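Type III secretion system effector protein ExoU (Pseudomonas fluorescens, PDB 4QMK) is a type III secreted effector that probably acts as a patatin-like phospholipase and carries a domain that binds phosphatidylinositol 4,5-bisphosphate and localises the protein to the plasma membrane. Local coordinates at residues 330-335 with 379-384; 61-66 with 427-432; 97-102 with 242-247. One frame throughout, in Å; residues are numbered along the deposited sequence.

Contact 1 of 3, residues 330-335 with 379-384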
ATOM      1  N   ASP A 330     -13.034   6.040  28.697  1.00 58.83           N
ATOM      2  CA  ASP A 330     -13.606   6.779  27.596  1.00 61.04           C
ATOM      3  C   ASP A 330     -15.120   6.714  27.607  1.00 45.79           C
ATOM      4  O   ASP A 330     -15.712   5.757  28.055  1.00 43.45           O
ATOM      5  CB  ASP A 330     -13.089   6.241  26.270  1.00 76.19           C
ATOM      6  CG  ASP A 330     -11.659   6.636  26.008  1.00 91.89           C
ATOM      7  OD1 ASP A 330     -11.415   7.859  25.770  1.00 86.91           O
ATOM      8  OD2 ASP A 330     -10.792   5.716  26.020  1.00 84.16           O
ATOM      9  N   GLU A 331     -15.734   7.766  27.119  1.00 37.02           N
ATOM     10  CA  GLU A 331     -17.149   7.811  27.019  1.00 34.23           C
ATOM     11  C   GLU A 331     -17.503   7.698  25.527  1.00 32.52           C
ATOM     12  O   GLU A 331     -16.843   8.303  24.654  1.00 32.51           O
ATOM     13  CB  GLU A 331     -17.662   9.112  27.621  1.00 33.61           C
ATOM     14  CG  GLU A 331     -19.176   9.315  27.540  1.00 43.44           C
ATOM     15  CD  GLU A 331     -19.987   8.613  28.621  1.00 39.25           C
ATOM     16  OE1 GLU A 331     -19.410   7.864  29.429  1.00 44.25           O
ATOM     17  OE2 GLU A 331     -21.221   8.825  28.649  1.00 38.22           O
ATOM     18  N   ALA A 332     -18.534   6.918  25.235  1.00 26.08           N
ATOM     19  CA  ALA A 332     -19.044   6.843  23.906  1.00 24.55           C
ATOM     20  C   ALA A 332     -20.484   7.397  23.887  1.00 23.86           C
ATOM     21  O   ALA A 332     -21.121   7.531  24.946  1.00 23.98           O
ATOM     22  CB  ALA A 332     -19.054   5.415  23.451  1.00 23.39           C
ATOM     23  N   LEU A 333     -20.969   7.725  22.700  1.00 21.36           N
ATOM     24  CA  LEU A 333     -22.372   7.984  22.517  1.00 24.17           C
ATOM     25  C   LEU A 333     -22.713   7.034  21.385  1.00 25.02           C
ATOM     26  O   LEU A 333     -22.163   7.139  20.276  1.00 27.38           O
ATOM     27  CB  LEU A 333     -22.643   9.431  22.109  1.00 26.43           C
ATOM     28  CG  LEU A 333     -24.106   9.749  21.828  1.00 27.31           C
ATOM     29  CD1 LEU A 333     -24.985   9.498  23.028  1.00 26.49           C
ATOM     30  CD2 LEU A 333     -24.195  11.218  21.492  1.00 30.35           C
ATOM     31  N   ILE A 334     -23.582   6.073  21.652  1.00 23.05           N
ATOM     32  CA  ILE A 334     -23.886   5.057  20.674  1.00 22.44           C
ATOM     33  C   ILE A 334     -25.267   5.324  20.276  1.00 21.56           C
ATOM     34  O   ILE A 334     -26.153   5.348  21.123  1.00 22.49           O
ATOM     35  CB  ILE A 334     -23.764   3.642  21.310  1.00 22.00           C
ATOM     36  CG1 ILE A 334     -22.317   3.437  21.760  1.00 24.13           C
ATOM     37  CG2 ILE A 334     -24.186   2.583  20.311  1.00 21.29           C
ATOM     38  CD1 ILE A 334     -22.082   2.281  22.755  1.00 25.24           C
ATOM     39  N   VAL A 335     -25.516   5.516  19.009  1.00 23.93           N
ATOM     40  CA  VAL A 335     -26.885   5.993  18.586  1.00 25.19           C
ATOM     41  C   VAL A 335     -27.624   4.926  17.873  1.00 27.75           C
ATOM     42  O   VAL A 335     -27.197   4.518  16.817  1.00 28.30           O
ATOM     43  CB  VAL A 335     -26.774   7.203  17.669  1.00 25.19           C
ATOM     44  CG1 VAL A 335     -28.145   7.730  17.325  1.00 27.30           C
ATOM     45  CG2 VAL A 335     -25.963   8.284  18.364  1.00 24.58           C
ATOM     46  N   SER A 379     -24.355  -0.086  27.336  1.00 36.40           N
ATOM     47  CA  SER A 379     -25.785   0.232  27.286  1.00 35.66           C
ATOM     48  C   SER A 379     -26.111   1.521  28.016  1.00 32.15           C
ATOM     49  O   SER A 379     -27.043   2.174  27.662  1.00 31.07           O
ATOM     50  CB  SER A 379     -26.681  -0.959  27.716  1.00 40.14           C
ATOM     51  OG  SER A 379     -26.870  -1.008  29.093  1.00 44.51           O
ATOM     52  N   GLU A 380     -25.329   1.904  29.024  1.00 30.20           N
ATOM     53  CA  GLU A 380     -25.518   3.191  29.685  1.00 29.24           C
ATOM     54  C   GLU A 380     -25.146   4.329  28.729  1.00 27.49           C
ATOM     55  O   GLU A 380     -25.660   5.470  28.848  1.00 26.41           O
ATOM     56  CB  GLU A 380     -24.607   3.298  30.910  1.00 35.42           C
ATOM     57  CG  GLU A 380     -25.078   2.531  32.144  1.00 43.43           C
ATOM     58  CD  GLU A 380     -23.972   2.317  33.189  1.00 54.72           C
ATOM     59  OE1 GLU A 380     -22.863   2.874  33.038  1.00 71.00           O
ATOM     60  OE2 GLU A 380     -24.201   1.570  34.164  1.00 66.90           O
ATOM     61  N   GLN A 381     -24.253   4.033  27.792  1.00 23.45           N
ATOM     62  CA  GLN A 381     -23.787   5.018  26.865  1.00 23.35           C
ATOM     63  C   GLN A 381     -24.572   5.025  25.572  1.00 24.09           C
ATOM     64  O   GLN A 381     -24.185   5.680  24.612  1.00 21.39           O
ATOM     65  CB  GLN A 381     -22.325   4.761  26.588  1.00 23.17           C
ATOM     66  CG  GLN A 381     -21.474   5.213  27.760  1.00 25.18           C
ATOM     67  CD  GLN A 381     -20.082   4.606  27.789  1.00 25.19           C
ATOM     68  OE1 GLN A 381     -19.283   4.760  26.869  1.00 28.26           O
ATOM     69  NE2 GLN A 381     -19.781   3.969  28.866  1.00 26.59           N
ATOM     70  N   THR A 382     -25.659   4.256  25.534  1.00 24.86           N
ATOM     71  CA  THR A 382     -26.430   4.087  24.332  1.00 26.26           C
ATOM     72  C   THR A 382     -27.646   4.976  24.408  1.00 27.58           C
ATOM     73  O   THR A 382     -28.270   5.027  25.463  1.00 28.92           O
ATOM     74  CB  THR A 382     -26.905   2.639  24.214  1.00 28.06           C
ATOM     75  OG1 THR A 382     -25.765   1.784  24.006  1.00 32.60           O
ATOM     76  CG2 THR A 382     -27.860   2.482  23.107  1.00 27.06           C
ATOM     77  N   VAL A 383     -27.980   5.669  23.311  1.00 25.89           N
ATOM     78  CA  VAL A 383     -29.204   6.462  23.267  1.00 25.80           C
ATOM     79  C   VAL A 383     -30.067   5.948  22.124  1.00 27.23           C
ATOM     80  O   VAL A 383     -29.584   5.718  20.993  1.00 27.48           O
ATOM     81  CB  VAL A 383     -28.903   7.990  23.139  1.00 25.26           C
ATOM     82  CG1 VAL A 383     -28.286   8.327  21.816  1.00 23.78           C
ATOM     83  CG2 VAL A 383     -30.144   8.811  23.365  1.00 26.66           C
ATOM     84  N   THR A 384     -31.353   5.801  22.407  1.00 29.26           N
ATOM     85  CA  THR A 384     -32.325   5.238  21.443  1.00 31.03           C
ATOM     86  C   THR A 384     -33.263   6.317  20.898  1.00 31.87           C
ATOM     87  O   THR A 384     -34.114   6.821  21.599  1.00 32.53           O
ATOM     88  CB  THR A 384     -33.143   4.115  22.111  1.00 32.01           C
ATOM     89  OG1 THR A 384     -32.231   3.090  22.581  1.00 36.58           O
ATOM     90  CG2 THR A 384     -34.106   3.512  21.149  1.00 32.38           C
TER
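Gln381 grips the strand 332-335 twice. Its side-chain OE1 accepts a hydrogen bond from Ala332 N at 2.8 Å. Its backbone O accepts one from Ile334 N at 3.0 Å. The third bond runs the other way, from Val383 N to Ile334 O at 2.9 Å, and is nearly straight at 171°. The Gln381 amide thus takes the place of a backbone carbonyl just before strand 382-384 begins. Its chain is extended beyond CG (chi2 161°), which carries CD out toward Ala332 N. The flat end of Glu331 stacks on this amide, with the two planes 16° apart and Glu331 OE1 3.7 Å from Gln381 CD. Glu331 OE2 is engaged elsewhere, in a salt bridge to Arg429. On the face of Ile334 and Thr382, Ile334 CB lies 3.8 Å from Thr382 OG1, whose hydrogen-bond partner is Phe378 O. On the face of Leu333, Val335 and Val383, Val383 CG1 touches Leu333 CD1 at 3.7 Å and sits beside Val335 CG2. Helix 408-431 packs over this face through His425 and Thr421. Helix 374-380, in the connection between the strands, leads through Gln381 into strand 382-389. The pair belongs to the parallel part of the mixed sheet of the patatin-like fold.

Contact 2 of 3, residues 61-66 with 427-432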
ATOM      1  N   VAL A  61     -16.133  10.241  40.758  1.00 28.18           N
ATOM      2  CA  VAL A  61     -16.192  10.931  39.508  1.00 27.70           C
ATOM      3  C   VAL A  61     -17.439  10.676  38.720  1.00 25.67           C
ATOM      4  O   VAL A  61     -18.181   9.780  38.989  1.00 27.58           O
ATOM      5  CB  VAL A  61     -15.042  10.568  38.588  1.00 28.30           C
ATOM      6  CG1 VAL A  61     -13.744  11.042  39.190  1.00 30.50           C
ATOM      7  CG2 VAL A  61     -15.024   9.097  38.303  1.00 26.60           C
ATOM      8  N   SER A  62     -17.658  11.551  37.756  1.00 26.21           N
ATOM      9  CA  SER A  62     -18.756  11.505  36.832  1.00 26.25           C
ATOM     10  C   SER A  62     -18.101  11.150  35.518  1.00 26.70           C
ATOM     11  O   SER A  62     -16.881  11.282  35.386  1.00 28.66           O
ATOM     12  CB  SER A  62     -19.376  12.903  36.732  1.00 26.86           C
ATOM     13  OG  SER A  62     -18.466  13.776  36.078  1.00 27.15           O
ATOM     14  N   PRO A  63     -18.884  10.702  34.533  1.00 26.25           N
ATOM     15  CA  PRO A  63     -18.384  10.389  33.217  1.00 27.49           C
ATOM     16  C   PRO A  63     -17.819  11.600  32.475  1.00 29.67           C
ATOM     17  O   PRO A  63     -18.315  12.713  32.693  1.00 33.55           O
ATOM     18  CB  PRO A  63     -19.641   9.927  32.469  1.00 26.75           C
ATOM     19  CG  PRO A  63     -20.538   9.495  33.530  1.00 27.48           C
ATOM     20  CD  PRO A  63     -20.321  10.505  34.604  1.00 27.97           C
ATOM     21  N   PRO A  64     -16.804  11.385  31.612  1.00 31.15           N
ATOM     22  CA  PRO A  64     -16.325  12.428  30.723  1.00 33.37           C
ATOM     23  C   PRO A  64     -17.339  12.624  29.618  1.00 36.50           C
ATOM     24  O   PRO A  64     -18.233  11.772  29.440  1.00 38.76           O
ATOM     25  CB  PRO A  64     -15.064  11.850  30.093  1.00 35.15           C
ATOM     26  CG  PRO A  64     -15.079  10.382  30.332  1.00 35.36           C
ATOM     27  CD  PRO A  64     -16.057  10.116  31.460  1.00 34.37           C
ATOM     28  N   PRO A  65     -17.232  13.740  28.884  1.00 36.81           N
ATOM     29  CA  PRO A  65     -18.113  13.956  27.759  1.00 38.57           C
ATOM     30  C   PRO A  65     -17.690  13.000  26.605  1.00 37.46           C
ATOM     31  O   PRO A  65     -16.579  12.473  26.638  1.00 34.38           O
ATOM     32  CB  PRO A  65     -17.878  15.427  27.419  1.00 39.50           C
ATOM     33  CG  PRO A  65     -16.445  15.613  27.730  1.00 40.97           C
ATOM     34  CD  PRO A  65     -16.156  14.741  28.929  1.00 39.10           C
ATOM     35  N   PRO A  66     -18.575  12.775  25.605  1.00 35.03           N
ATOM     36  CA  PRO A  66     -18.300  11.801  24.546  1.00 34.94           C
ATOM     37  C   PRO A  66     -17.090  12.066  23.672  1.00 33.02           C
ATOM     38  O   PRO A  66     -16.942  13.149  23.153  1.00 35.38           O
ATOM     39  CB  PRO A  66     -19.552  11.835  23.693  1.00 33.90           C
ATOM     40  CG  PRO A  66     -20.607  12.267  24.620  1.00 34.71           C
ATOM     41  CD  PRO A  66     -19.957  13.246  25.558  1.00 33.90           C
ATOM     42  N   GLN A 427     -27.542  15.117  29.430  1.00 31.90           N
ATOM     43  CA  GLN A 427     -27.752  15.719  30.731  1.00 33.79           C
ATOM     44  C   GLN A 427     -27.697  14.663  31.823  1.00 34.21           C
ATOM     45  O   GLN A 427     -26.993  14.831  32.806  1.00 33.84           O
ATOM     46  CB  GLN A 427     -29.080  16.468  30.768  1.00 38.22           C
ATOM     47  CG  GLN A 427     -29.113  17.822  30.044  1.00 41.64           C
ATOM     48  CD  GLN A 427     -28.316  18.919  30.759  1.00 48.95           C
ATOM     49  OE1 GLN A 427     -27.077  18.935  30.735  1.00 54.64           O
ATOM     50  NE2 GLN A 427     -29.031  19.840  31.413  1.00 49.72           N
ATOM     51  N   GLN A 428     -28.407  13.559  31.636  1.00 36.37           N
ATOM     52  CA  GLN A 428     -28.444  12.443  32.594  1.00 33.84           C
ATOM     53  C   GLN A 428     -27.058  11.902  32.830  1.00 30.85           C
ATOM     54  O   GLN A 428     -26.683  11.530  33.956  1.00 31.71           O
ATOM     55  CB  GLN A 428     -29.347  11.336  32.059  1.00 37.75           C
ATOM     56  CG  GLN A 428     -29.367  10.054  32.887  1.00 46.63           C
ATOM     57  CD  GLN A 428     -29.973  10.305  34.256  1.00 60.35           C
ATOM     58  OE1 GLN A 428     -30.991  10.993  34.360  1.00 73.87           O
ATOM     59  NE2 GLN A 428     -29.341   9.784  35.316  1.00 60.17           N
ATOM     60  N   ARG A 429     -26.273  11.811  31.775  1.00 29.06           N
ATOM     61  CA  ARG A 429     -24.928  11.317  31.941  1.00 29.57           C
ATOM     62  C   ARG A 429     -24.119  12.210  32.929  1.00 30.07           C
ATOM     63  O   ARG A 429     -23.294  11.716  33.699  1.00 31.64           O
ATOM     64  CB  ARG A 429     -24.202  11.223  30.594  1.00 29.02           C
ATOM     65  CG  ARG A 429     -24.740  10.195  29.617  1.00 28.85           C
ATOM     66  CD  ARG A 429     -24.653   8.776  30.140  1.00 27.72           C
ATOM     67  NE  ARG A 429     -23.265   8.314  30.287  1.00 28.61           N
ATOM     68  CZ  ARG A 429     -22.864   7.392  31.174  1.00 24.39           C
ATOM     69  NH1 ARG A 429     -23.716   6.845  31.985  1.00 24.29           N
ATOM     70  NH2 ARG A 429     -21.618   7.036  31.244  1.00 22.75           N
ATOM     71  N   GLU A 430     -24.339  13.503  32.915  1.00 30.44           N
ATOM     72  CA  GLU A 430     -23.616  14.370  33.852  1.00 32.85           C
ATOM     73  C   GLU A 430     -23.966  14.122  35.342  1.00 30.93           C
ATOM     74  O   GLU A 430     -23.206  14.510  36.220  1.00 29.32           O
ATOM     75  CB  GLU A 430     -23.881  15.820  33.544  1.00 36.37           C
ATOM     76  CG  GLU A 430     -23.324  16.314  32.233  1.00 41.75           C
ATOM     77  CD  GLU A 430     -23.399  17.821  32.168  1.00 48.05           C
ATOM     78  OE1 GLU A 430     -23.910  18.415  33.155  1.00 51.99           O
ATOM     79  OE2 GLU A 430     -22.950  18.419  31.167  1.00 51.30           O
ATOM     80  N   LEU A 431     -25.105  13.485  35.608  1.00 27.49           N
ATOM     81  CA  LEU A 431     -25.534  13.212  36.954  1.00 27.33           C
ATOM     82  C   LEU A 431     -24.984  11.863  37.538  1.00 27.82           C
ATOM     83  O   LEU A 431     -25.131  11.589  38.715  1.00 26.63           O
ATOM     84  CB  LEU A 431     -27.059  13.192  36.996  1.00 27.48           C
ATOM     85  CG  LEU A 431     -27.764  14.468  36.527  1.00 28.52           C
ATOM     86  CD1 LEU A 431     -29.261  14.345  36.754  1.00 27.79           C
ATOM     87  CD2 LEU A 431     -27.200  15.699  37.251  1.00 29.00           C
ATOM     88  N   GLU A 432     -24.398  11.011  36.723  1.00 26.50           N
ATOM     89  CA  GLU A 432     -23.960   9.747  37.221  1.00 28.22           C
ATOM     90  C   GLU A 432     -22.705   9.960  38.021  1.00 27.72           C
ATOM     91  O   GLU A 432     -21.909  10.835  37.724  1.00 25.98           O
ATOM     92  CB  GLU A 432     -23.640   8.771  36.095  1.00 28.84           C
ATOM     93  CG  GLU A 432     -24.741   8.542  35.105  1.00 34.61           C
ATOM     94  CD  GLU A 432     -25.984   7.854  35.665  1.00 41.67           C
ATOM     95  OE1 GLU A 432     -25.874   7.018  36.565  1.00 42.61           O
ATOM     96  OE2 GLU A 432     -27.095   8.139  35.145  1.00 54.16           O
TER
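Pro63 and Arg429 meet with their side chains crossing at about a right angle. The proline ring comes over one face of the guanidinium, near its rim. Pro63 CG stands 3.5 Å from Arg429 NH2, and Pro63 CB is close to the same nitrogen. Bends at chi2 (-62°) and chi3 (-67°) turn CD and NE of the arginine, and the guanidinium ends beside the proline ring, with Glu331 as its outside partner. The CG-CD edge of the ring also meets the helix end: Pro63 CD lies 3.3 Å from Arg429 O and 4.0 Å from Glu432 CB. Ser62 turns its CB toward the same backbone, 3.4 Å from Glu432 O, and its CA makes a CA-H...O contact of 3.3 Å with that oxygen. The Ser62 hydroxyl is bonded elsewhere, to Asn46. The loop between strands 57-61 and 68-72 is thereby laid against the C-terminal end of helix 408-431. C-H groups next to backbone nitrogens face carbonyl oxygens, and the ring carbons lie over a guanidinium face. Such contacts imply close fit more than directional bonding, while the arginine charge is probably offset by Glu331.

Contact 3 of 3, residues 97-102 with 242-247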
ATOM      1  N   VAL A  97     -15.589  15.320  20.470  1.00 37.62           N
ATOM      2  CA  VAL A  97     -15.709  14.037  19.856  1.00 35.44           C
ATOM      3  C   VAL A  97     -14.409  13.849  19.082  1.00 32.64           C
ATOM      4  O   VAL A  97     -13.975  14.731  18.426  1.00 31.64           O
ATOM      5  CB  VAL A  97     -16.925  13.955  18.893  1.00 36.13           C
ATOM      6  CG1 VAL A  97     -16.867  12.672  18.109  1.00 35.98           C
ATOM      7  CG2 VAL A  97     -18.240  14.022  19.657  1.00 34.86           C
ATOM      8  N   LYS A  98     -13.796  12.686  19.165  1.00 33.24           N
ATOM      9  CA  LYS A  98     -12.522  12.424  18.481  1.00 34.24           C
ATOM     10  C   LYS A  98     -12.619  11.455  17.307  1.00 31.61           C
ATOM     11  O   LYS A  98     -11.824  11.498  16.401  1.00 32.12           O
ATOM     12  CB  LYS A  98     -11.552  11.786  19.459  1.00 34.49           C
ATOM     13  CG  LYS A  98     -11.268  12.584  20.690  1.00 37.40           C
ATOM     14  CD  LYS A  98     -10.617  13.914  20.341  1.00 40.41           C
ATOM     15  CE  LYS A  98     -10.147  14.604  21.612  1.00 42.74           C
ATOM     16  NZ  LYS A  98      -9.542  15.902  21.293  1.00 48.31           N
ATOM     17  N   VAL A  99     -13.541  10.520  17.390  1.00 29.49           N
ATOM     18  CA  VAL A  99     -13.629   9.482  16.421  1.00 28.43           C
ATOM     19  C   VAL A  99     -15.093   9.274  16.141  1.00 30.50           C
ATOM     20  O   VAL A  99     -15.928   9.240  17.068  1.00 32.25           O
ATOM     21  CB  VAL A  99     -13.112   8.172  17.011  1.00 28.22           C
ATOM     22  CG1 VAL A  99     -12.946   7.126  15.937  1.00 28.30           C
ATOM     23  CG2 VAL A  99     -11.805   8.388  17.721  1.00 29.07           C
ATOM     24  N   VAL A 100     -15.427   9.133  14.882  1.00 30.13           N
ATOM     25  CA  VAL A 100     -16.792   8.863  14.543  1.00 30.06           C
ATOM     26  C   VAL A 100     -16.861   7.510  13.854  1.00 27.33           C
ATOM     27  O   VAL A 100     -16.132   7.273  12.898  1.00 26.31           O
ATOM     28  CB  VAL A 100     -17.346   9.943  13.618  1.00 30.03           C
ATOM     29  CG1 VAL A 100     -18.816   9.656  13.316  1.00 29.97           C
ATOM     30  CG2 VAL A 100     -17.169  11.283  14.277  1.00 30.95           C
ATOM     31  N   SER A 101     -17.737   6.638  14.330  1.00 24.63           N
ATOM     32  CA  SER A 101     -17.905   5.352  13.661  1.00 24.95           C
ATOM     33  C   SER A 101     -19.263   5.245  13.056  1.00 24.49           C
ATOM     34  O   SER A 101     -20.269   5.674  13.643  1.00 24.51           O
ATOM     35  CB  SER A 101     -17.720   4.220  14.643  1.00 23.94           C
ATOM     36  OG  SER A 101     -16.412   4.271  15.158  1.00 24.60           O
ATOM     37  N   GLY A 102     -19.324   4.644  11.900  1.00 24.61           N
ATOM     38  CA  GLY A 102     -20.600   4.517  11.232  1.00 25.66           C
ATOM     39  C   GLY A 102     -20.767   3.144  10.723  1.00 27.08           C
ATOM     40  O   GLY A 102     -19.888   2.618  10.066  1.00 26.91           O
ATOM     41  N   GLN A 242     -11.312  11.371  13.357  1.00 34.40           N
ATOM     42  CA  GLN A 242     -10.925  10.106  12.729  1.00 35.91           C
ATOM     43  C   GLN A 242     -12.196   9.370  12.406  1.00 31.51           C
ATOM     44  O   GLN A 242     -13.251   9.657  12.997  1.00 29.44           O
ATOM     45  CB  GLN A 242     -10.074   9.266  13.633  1.00 36.75           C
ATOM     46  CG  GLN A 242      -8.813   9.955  14.062  1.00 38.58           C
ATOM     47  CD  GLN A 242      -8.092   9.146  15.080  1.00 40.55           C
ATOM     48  OE1 GLN A 242      -7.964   7.934  14.954  1.00 43.46           O
ATOM     49  NE2 GLN A 242      -7.667   9.789  16.119  1.00 45.04           N
ATOM     50  N   LEU A 243     -12.111   8.419  11.492  1.00 29.53           N
ATOM     51  CA  LEU A 243     -13.320   7.748  11.028  1.00 27.27           C
ATOM     52  C   LEU A 243     -13.139   6.260  10.953  1.00 25.93           C
ATOM     53  O   LEU A 243     -12.093   5.800  10.487  1.00 24.59           O
ATOM     54  CB  LEU A 243     -13.686   8.274   9.649  1.00 27.56           C
ATOM     55  CG  LEU A 243     -14.845   7.598   8.891  1.00 29.28           C
ATOM     56  CD1 LEU A 243     -16.157   7.840   9.607  1.00 31.29           C
ATOM     57  CD2 LEU A 243     -14.924   8.156   7.494  1.00 28.41           C
ATOM     58  N   ASN A 244     -14.158   5.529  11.422  1.00 24.34           N
ATOM     59  CA  ASN A 244     -14.287   4.099  11.220  1.00 24.93           C
ATOM     60  C   ASN A 244     -15.552   3.850  10.485  1.00 25.45           C
ATOM     61  O   ASN A 244     -16.621   4.215  10.940  1.00 25.59           O
ATOM     62  CB  ASN A 244     -14.497   3.368  12.524  1.00 31.05           C
ATOM     63  CG  ASN A 244     -13.270   3.210  13.263  1.00 31.42           C
ATOM     64  OD1 ASN A 244     -12.468   2.379  12.943  1.00 39.47           O
ATOM     65  ND2 ASN A 244     -13.082   4.029  14.236  1.00 36.56           N
ATOM     66  N   ILE A 245     -15.458   3.138   9.397  1.00 27.38           N
ATOM     67  CA  ILE A 245     -16.603   2.688   8.709  1.00 27.22           C
ATOM     68  C   ILE A 245     -16.638   1.160   8.862  1.00 31.44           C
ATOM     69  O   ILE A 245     -15.642   0.460   8.643  1.00 33.78           O
ATOM     70  CB  ILE A 245     -16.549   3.125   7.270  1.00 26.73           C
ATOM     71  CG1 ILE A 245     -16.732   4.603   7.257  1.00 28.95           C
ATOM     72  CG2 ILE A 245     -17.654   2.436   6.461  1.00 28.53           C
ATOM     73  CD1 ILE A 245     -17.002   5.179   5.877  1.00 32.00           C
ATOM     74  N   THR A 246     -17.794   0.653   9.236  1.00 36.11           N
ATOM     75  CA  THR A 246     -17.938  -0.748   9.574  1.00 43.77           C
ATOM     76  C   THR A 246     -19.145  -1.377   8.970  1.00 40.24           C
ATOM     77  O   THR A 246     -20.081  -0.705   8.599  1.00 45.18           O
ATOM     78  CB  THR A 246     -18.058  -0.845  11.097  1.00 48.20           C
ATOM     79  OG1 THR A 246     -16.836  -0.350  11.660  1.00 53.65           O
ATOM     80  CG2 THR A 246     -18.237  -2.255  11.544  1.00 55.33           C
ATOM     81  N   GLY A 247     -19.139  -2.683   8.869  1.00 38.92           N
ATOM     82  CA  GLY A 247     -20.330  -3.375   8.425  1.00 39.07           C
ATOM     83  C   GLY A 247     -20.227  -4.848   8.421  1.00 35.76           C
ATOM     84  O   GLY A 247     -19.141  -5.395   8.535  1.00 40.19           O
TER
HETATM   85  O   HOH W   1      -8.905  12.600  16.279  1.00 53.95           O
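Val99 and Asn244 meet on one face of a parallel strand pair, 99-102 with 242-247, in the mixed sheet of the patatin-like phospholipase fold. The side chain of Asn244 can be followed outward. Its CB lies 3.4 Å from Ser101 OG. With chi1 at -78°, CG is anti to the carbonyl carbon and beside the backbone N. CG remains near the serine, 3.8 Å from its OG. At the tip the amide divides its contacts. ND2 lies 3.5 Å from Val99 CG1, and the two side chains cross obliquely. OD1 is hydrogen-bonded to Asn261, beyond the pair. Ser101 OG likewise has its partner elsewhere, in His68 on the neighbouring strand 68-72.

The backbones form a regular parallel ladder. Val100 N and Gly102 N donate to Gln242 O and Asn244 O. Gln242 N, Asn244 N and Thr246 N donate in return to Lys98 O, Val100 O and Gly102 O. CA-H...O contacts accompany this ladder; the shortest joins Ser101 CA to Asn244 O at 3.2 Å.

On the other face Leu243 leans over the first strand, and its CD1 reaches Val100 O at 3.3 Å. Val100, Leu243 and Ile245 pack there against helix 107-114, and Leu243 and Ile245 also against helix 270-278. Gly102 presents no side chain to this face. It opens a GxSxG pattern with Ser104 and Gly106, consistent with the nucleophile elbow of patatin-like enzymes, where the strand turns into helix 107-114.

At the start of the pair, Lys98 O accepts two bonds, one from Gln242 N and one from a water at 3.1 Å. That water also accepts from Gln242 NE2 at 3.1 Å, so it links the side chain to the same carbonyl.

Overall arrangement
Contacts 1 and 3 join neighbouring strands on two sides of strand 68-72 in one mixed sheet, and their centres are about 14 Å apart. Contact 3 is held by a ladder of five backbone bonds. Contact 1 has two, plus one from the Gln381 side chain. Contact 2 joins a proline-rich loop to a helix end and rests on ring-over-guanidinium and CH...O contacts. Contact 3 lies nearest the centre of the chain and contact 2 farthest, at about 20 Å; all three are partly buried. One charged pair ties contacts 1 and 2, and Pro66 O touches Val97 CG2 of contact 3. Along the chain, contacts 1 and 3 both fall inside the loop that contact 2 closes.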